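Local coordinates for protein tripartite terminase subunit 3 (Human herpesvirus 5, PDB 3N4P) that forms the nuclease-bearing large subunit of the herpesvirus DNA-packaging terminase, which probably works as part of the motor that drives viral DNA into empty capsids, at residues L46-L51 with G86-Q91; L93-E98 with H128-E133. All blocks are in the same frame, centred on the assembly; numbering follows the deposited sequence.

Contact 1: L46-L51 with G86-Q91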
loop_
_atom_site.group_PDB
_atom_site.type_symbol
_atom_site.label_atom_id
_atom_site.label_comp_id
_atom_site.label_asym_id
_atom_site.label_seq_id
_atom_site.Cartn_x
_atom_site.Cartn_y
_atom_site.Cartn_z
ATOM N N LEU B 46 1.896 2.460 1.923
ATOM C CA LEU B 46 1.531 1.887 0.619
ATOM C C LEU B 46 2.066 0.434 0.495
ATOM O O LEU B 46 3.237 0.199 0.113
ATOM C CB LEU B 46 1.932 2.801 -0.595
ATOM C CG LEU B 46 0.970 3.964 -0.892
ATOM C CD1 LEU B 46 1.614 5.033 -1.830
ATOM C CD2 LEU B 46 -0.398 3.498 -1.538
ATOM N N ARG B 47 1.226 -0.547 0.859
ATOM C CA ARG B 47 1.633 -1.948 0.799
ATOM C C ARG B 47 0.764 -2.681 -0.212
ATOM O O ARG B 47 -0.418 -2.393 -0.286
ATOM C CB ARG B 47 1.484 -2.622 2.201
ATOM C CG ARG B 47 2.120 -1.754 3.279
ATOM C CD ARG B 47 2.028 -2.375 4.623
ATOM N NE ARG B 47 2.487 -1.421 5.628
ATOM C CZ ARG B 47 2.675 -1.753 6.909
ATOM N NH1 ARG B 47 2.464 -3.007 7.301
ATOM N NH2 ARG B 47 3.070 -0.836 7.804
ATOM N N TYR B 48 1.335 -3.625 -0.962
ATOM C CA TYR B 48 0.635 -4.423 -1.968
ATOM C C TYR B 48 -0.306 -5.518 -1.393
ATOM O O TYR B 48 0.092 -6.352 -0.573
ATOM C CB TYR B 48 1.703 -5.073 -2.859
ATOM C CG TYR B 48 2.165 -4.185 -3.968
ATOM C CD1 TYR B 48 3.447 -3.655 -3.992
ATOM C CD2 TYR B 48 1.296 -3.846 -5.002
ATOM C CE1 TYR B 48 3.864 -2.743 -5.080
ATOM C CE2 TYR B 48 1.695 -2.989 -6.070
ATOM C CZ TYR B 48 2.981 -2.458 -6.088
ATOM O OH TYR B 48 3.328 -1.584 -7.097
ATOM N N SER B 49 -1.544 -5.545 -1.838
ATOM C CA SER B 49 -2.562 -6.470 -1.397
ATOM C C SER B 49 -2.718 -7.452 -2.518
ATOM O O SER B 49 -3.687 -7.414 -3.284
ATOM C CB SER B 49 -3.871 -5.753 -1.266
ATOM O OG SER B 49 -4.073 -5.332 0.058
ATOM N N THR B 50 -1.716 -8.296 -2.633
ATOM C CA THR B 50 -1.681 -9.398 -3.544
ATOM C C THR B 50 -2.986 -10.260 -3.563
ATOM O O THR B 50 -3.393 -10.773 -4.609
ATOM C CB THR B 50 -0.475 -10.239 -3.055
ATOM O OG1 THR B 50 0.634 -10.030 -3.945
ATOM C CG2 THR B 50 -0.799 -11.596 -2.906
ATOM N N LEU B 51 -3.660 -10.353 -2.418
ATOM C CA LEU B 51 -4.884 -11.129 -2.288
ATOM C C LEU B 51 -6.066 -10.474 -2.973
ATOM O O LEU B 51 -7.077 -11.116 -3.177
ATOM C CB LEU B 51 -5.214 -11.356 -0.808
ATOM C CG LEU B 51 -4.179 -12.209 -0.065
ATOM C CD1 LEU B 51 -4.343 -12.036 1.478
ATOM C CD2 LEU B 51 -4.279 -13.671 -0.529
ATOM N N GLY B 86 10.207 -11.283 -3.599
ATOM C CA GLY B 86 9.893 -11.723 -4.970
ATOM C C GLY B 86 9.701 -10.467 -5.824
ATOM O O GLY B 86 9.386 -9.395 -5.287
ATOM N N ALA B 87 9.792 -10.603 -7.133
ATOM C CA ALA B 87 9.669 -9.470 -7.983
ATOM C C ALA B 87 8.213 -9.128 -8.279
ATOM O O ALA B 87 7.341 -10.007 -8.340
ATOM C CB ALA B 87 10.479 -9.671 -9.237
ATOM N N TYR B 88 7.972 -7.824 -8.470
ATOM C CA TYR B 88 6.731 -7.392 -9.097
ATOM C C TYR B 88 7.030 -6.290 -10.078
ATOM O O TYR B 88 7.476 -5.236 -9.652
ATOM C CB TYR B 88 5.684 -6.953 -8.052
ATOM C CG TYR B 88 4.514 -6.323 -8.720
ATOM C CD1 TYR B 88 3.657 -7.094 -9.510
ATOM C CD2 TYR B 88 4.291 -4.928 -8.653
ATOM C CE1 TYR B 88 2.606 -6.514 -10.162
ATOM C CE2 TYR B 88 3.240 -4.355 -9.327
ATOM C CZ TYR B 88 2.400 -5.159 -10.086
ATOM O OH TYR B 88 1.338 -4.617 -10.793
ATOM N N ARG B 89 6.752 -6.531 -11.371
ATOM C CA ARG B 89 7.224 -5.704 -12.483
ATOM C C ARG B 89 8.657 -5.341 -12.189
ATOM O O ARG B 89 9.432 -6.212 -11.931
ATOM C CB ARG B 89 6.315 -4.432 -12.713
ATOM C CG ARG B 89 4.802 -4.756 -12.710
ATOM C CD ARG B 89 3.820 -3.565 -12.952
ATOM N NE ARG B 89 3.128 -3.736 -14.237
ATOM C CZ ARG B 89 1.909 -4.258 -14.445
ATOM N NH1 ARG B 89 1.149 -4.672 -13.441
ATOM N NH2 ARG B 89 1.442 -4.326 -15.692
ATOM N N HIS B 90 8.955 -4.050 -12.096
ATOM C CA HIS B 90 10.287 -3.573 -11.746
ATOM C C HIS B 90 10.542 -3.410 -10.212
ATOM O O HIS B 90 11.625 -2.999 -9.810
ATOM C CB HIS B 90 10.598 -2.277 -12.552
ATOM C CG HIS B 90 9.679 -1.131 -12.242
ATOM N ND1 HIS B 90 8.499 -1.283 -11.534
ATOM C CD2 HIS B 90 9.783 0.197 -12.507
ATOM C CE1 HIS B 90 7.930 -0.100 -11.361
ATOM N NE2 HIS B 90 8.691 0.819 -11.935
ATOM N N GLN B 91 9.586 -3.794 -9.355
ATOM C CA GLN B 91 9.731 -3.674 -7.891
ATOM C C GLN B 91 10.022 -4.995 -7.237
ATOM O O GLN B 91 9.950 -6.056 -7.866
ATOM C CB GLN B 91 8.488 -3.042 -7.278
ATOM C CG GLN B 91 8.257 -1.570 -7.845
ATOM C CD GLN B 91 6.899 -1.010 -7.477
ATOM O OE1 GLN B 91 5.885 -1.547 -7.884
ATOM N NE2 GLN B 91 6.875 0.063 -6.711
#
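Tyr48 reaches from strand 46-48 into the bend where strand 80-88 turns over, and meets both Tyr88 and Gln91 there. Tyr48 OH lies 2.7 Å from Gln91 OE1, with the amide plane almost perpendicular to the phenol ring. This hydroxyl has two acceptors within reach, Gln91 OE1 and Glu42 OE1 of the second subunit. The Tyr88 ring turns an edge toward the Tyr48 face in a T-shaped pair, centroids 5.1 Å apart and planes at 60°; Tyr88 CE2 comes to 3.8 Å from Tyr48 CZ. Arg89 lays CG over one face of the Tyr88 ring and curls its guanidinium round, and Arg89 NH1 donates to Tyr88 OH at 2.7 Å, the oxygen lying nearly in the guanidinium plane. Glu42 of the second subunit takes Tyr88 OH through its other oxygen, and Gln91 NE2 is held by Gly202 O. The backbone from Tyr88 to Gln91 closes as a type II' beta turn, with Gln91 N to Tyr88 O at 2.6 Å and a return bond from Tyr88 N. These paired bonds make a tight two-residue beta hairpin, Arg89 and His90 at its tip, joining strands 80-88 and 91-100 of the nuclease domain's central sheet.

Contact 2: L93-E98 with H128-E133; sequences LIYGLE and HPYLDE
Tyr95 brings one edge of its ring down on a face of the His128 imidazole while its hydroxyl meets that of Tyr130. Its CG lies beside the backbone N and anti to the carbonyl carbon (chi1 -71°), which sends the ring across to the loop. Tyr95 CD1 stands 3.4 Å from His128 NE2, above the imidazole plane and toward its rim. The two rings form a T-shaped pair, planes at 60° and centroids 4.5 Å apart. The imidazole is fixed at both nitrogens, ND1 by Val124 O and NE2 by Glu209 OE2, which should set its rotation and keep this face turned to Tyr95. On Tyr130, CG sits between the backbone N and the carbonyl carbon (chi1 51°), a cramped rotamer that swings the ring back toward the strand. The phenols approach from opposite directions; Tyr95 OH and Tyr130 OH are hydrogen-bonded at 2.8 Å, Tyr95 OH lying at the Tyr130 ring edge, near its plane. His128 to Leu131 is a type I beta turn. Tyr95 and Gly96 both lie opposite Ala84, a classic beta bulge. The contact ties strand 91-100, flanked by strands 80-88 and 204-211, to the loop between helix 109-127 and strand 133-138; Val124 of that helix packs on both Tyr95 and Leu131.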
loop_
_atom_site.group_PDB
_atom_site.type_symbol
_atom_site.label_atom_id
_atom_site.label_comp_id
_atom_site.label_asym_id
_atom_site.label_seq_id
_atom_site.Cartn_x
_atom_site.Cartn_y
_atom_site.Cartn_z
ATOM N N LEU B 93 9.107 -7.075 -3.640
ATOM C CA LEU B 93 8.068 -7.169 -2.657
ATOM C C LEU B 93 8.505 -8.012 -1.457
ATOM O O LEU B 93 9.052 -9.082 -1.643
ATOM C CB LEU B 93 6.941 -7.877 -3.355
ATOM C CG LEU B 93 5.567 -7.295 -3.203
ATOM C CD1 LEU B 93 5.344 -6.720 -4.558
ATOM C CD2 LEU B 93 4.635 -8.390 -3.017
ATOM N N ILE B 94 8.295 -7.552 -0.223
ATOM C CA ILE B 94 8.782 -8.323 0.944
ATOM C C ILE B 94 7.601 -9.150 1.390
ATOM O O ILE B 94 6.553 -8.581 1.763
ATOM C CB ILE B 94 9.246 -7.415 2.092
ATOM C CG1 ILE B 94 10.446 -6.619 1.651
ATOM C CG2 ILE B 94 9.614 -8.223 3.407
ATOM C CD1 ILE B 94 10.544 -5.450 2.533
ATOM N N TYR B 95 7.747 -10.483 1.275
ATOM C CA TYR B 95 6.687 -11.395 1.640
ATOM C C TYR B 95 6.726 -11.874 3.094
ATOM O O TYR B 95 5.701 -12.304 3.656
ATOM C CB TYR B 95 6.742 -12.648 0.719
ATOM C CG TYR B 95 6.311 -12.359 -0.762
ATOM C CD1 TYR B 95 5.023 -11.907 -1.056
ATOM C CD2 TYR B 95 7.210 -12.496 -1.818
ATOM C CE1 TYR B 95 4.621 -11.665 -2.362
ATOM C CE2 TYR B 95 6.839 -12.278 -3.162
ATOM C CZ TYR B 95 5.539 -11.871 -3.418
ATOM O OH TYR B 95 5.139 -11.633 -4.701
ATOM N N GLY B 96 7.914 -11.867 3.685
ATOM C CA GLY B 96 8.109 -12.471 4.988
ATOM C C GLY B 96 9.309 -11.908 5.690
ATOM O O GLY B 96 10.288 -11.481 5.024
ATOM N N LEU B 97 9.191 -11.806 7.022
ATOM C CA LEU B 97 10.294 -11.347 7.896
ATOM C C LEU B 97 10.258 -12.167 9.157
ATOM O O LEU B 97 9.177 -12.485 9.681
ATOM C CB LEU B 97 10.203 -9.853 8.274
ATOM C CG LEU B 97 10.216 -8.802 7.164
ATOM C CD1 LEU B 97 9.632 -7.416 7.624
ATOM C CD2 LEU B 97 11.626 -8.612 6.475
ATOM N N GLU B 98 11.421 -12.609 9.610
ATOM C CA GLU B 98 11.523 -13.175 10.939
ATOM C C GLU B 98 12.745 -12.627 11.587
ATOM O O GLU B 98 13.776 -12.424 10.934
ATOM C CB GLU B 98 11.591 -14.692 10.917
ATOM C CG GLU B 98 10.382 -15.421 10.248
ATOM C CD GLU B 98 9.011 -15.241 10.947
ATOM O OE1 GLU B 98 8.880 -14.611 12.024
ATOM O OE2 GLU B 98 8.022 -15.756 10.387
ATOM N N HIS B 128 0.555 -17.224 -1.778
ATOM C CA HIS B 128 0.871 -16.738 -3.118
ATOM C C HIS B 128 1.115 -17.894 -4.063
ATOM O O HIS B 128 2.262 -18.290 -4.298
ATOM C CB HIS B 128 2.127 -15.886 -3.029
ATOM C CG HIS B 128 2.050 -14.800 -2.007
ATOM N ND1 HIS B 128 2.400 -14.993 -0.686
ATOM C CD2 HIS B 128 1.671 -13.504 -2.112
ATOM C CE1 HIS B 128 2.239 -13.861 -0.021
ATOM N NE2 HIS B 128 1.792 -12.944 -0.864
ATOM N N PRO B 129 0.033 -18.468 -4.598
ATOM C CA PRO B 129 0.193 -19.765 -5.243
ATOM C C PRO B 129 1.004 -19.662 -6.530
ATOM O O PRO B 129 1.495 -20.692 -7.061
ATOM C CB PRO B 129 -1.239 -20.202 -5.536
ATOM C CG PRO B 129 -2.100 -18.936 -5.444
ATOM C CD PRO B 129 -1.304 -17.857 -4.794
ATOM N N TYR B 130 1.124 -18.437 -7.040
ATOM C CA TYR B 130 1.825 -18.244 -8.291
ATOM C C TYR B 130 3.304 -18.549 -8.078
ATOM O O TYR B 130 4.017 -18.704 -9.044
ATOM C CB TYR B 130 1.621 -16.810 -8.844
ATOM C CG TYR B 130 1.901 -15.711 -7.859
ATOM C CD1 TYR B 130 0.900 -15.251 -6.991
ATOM C CD2 TYR B 130 3.158 -15.138 -7.765
ATOM C CE1 TYR B 130 1.144 -14.254 -6.091
ATOM C CE2 TYR B 130 3.413 -14.164 -6.795
ATOM C CZ TYR B 130 2.395 -13.700 -6.005
ATOM O OH TYR B 130 2.631 -12.711 -5.074
ATOM N N LEU B 131 3.761 -18.617 -6.811
ATOM C CA LEU B 131 5.168 -18.815 -6.556
ATOM C C LEU B 131 5.450 -20.305 -6.807
ATOM O O LEU B 131 4.819 -21.151 -6.178
ATOM C CB LEU B 131 5.468 -18.484 -5.118
ATOM C CG LEU B 131 5.385 -17.027 -4.711
ATOM C CD1 LEU B 131 5.795 -16.860 -3.233
ATOM C CD2 LEU B 131 6.185 -16.066 -5.594
ATOM N N ASP B 132 6.348 -20.610 -7.756
ATOM C CA ASP B 132 6.612 -22.003 -8.143
ATOM C C ASP B 132 8.030 -22.532 -7.913
ATOM O O ASP B 132 8.287 -23.714 -8.206
ATOM C CB ASP B 132 6.106 -22.319 -9.589
ATOM C CG ASP B 132 7.004 -21.729 -10.742
ATOM O OD1 ASP B 132 7.905 -20.849 -10.541
ATOM O OD2 ASP B 132 6.764 -22.173 -11.909
ATOM N N GLU B 133 8.906 -21.690 -7.351
ATOM C CA GLU B 133 10.308 -22.018 -7.022
ATOM C C GLU B 133 10.819 -21.265 -5.789
ATOM O O GLU B 133 10.411 -20.141 -5.550
ATOM C CB GLU B 133 11.171 -21.640 -8.217
ATOM C CG GLU B 133 12.670 -22.007 -8.213
ATOM C CD GLU B 133 13.335 -21.572 -9.546
ATOM O OE1 GLU B 133 13.548 -20.326 -9.774
ATOM O OE2 GLU B 133 13.620 -22.462 -10.392
#

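Overall arrangement
Both contacts are buried, but contact 2 lies about 10 Å from the chain's centre and contact 1 about 16 Å, measured to the contact centres, with contact 1 at the interface with the second subunit. Contact 1 reaches the end of strand 80-88 from strand 46-48, contact 2 reaches strand 91-100 from the loop after helix 109-127, and the two sheet strands are neighbours. A probable backbone hydrogen bond, Gly86 O to Leu93 N at 2.9 Å, links them, and Thr50 CG2 packs on the His128 ring. Each combines a T-shaped aromatic pair with a tyrosine hydroxyl bond. In contact 1 the Glu42 carboxylate of the second subunit reaches both phenols; no other subunit touches contact 2.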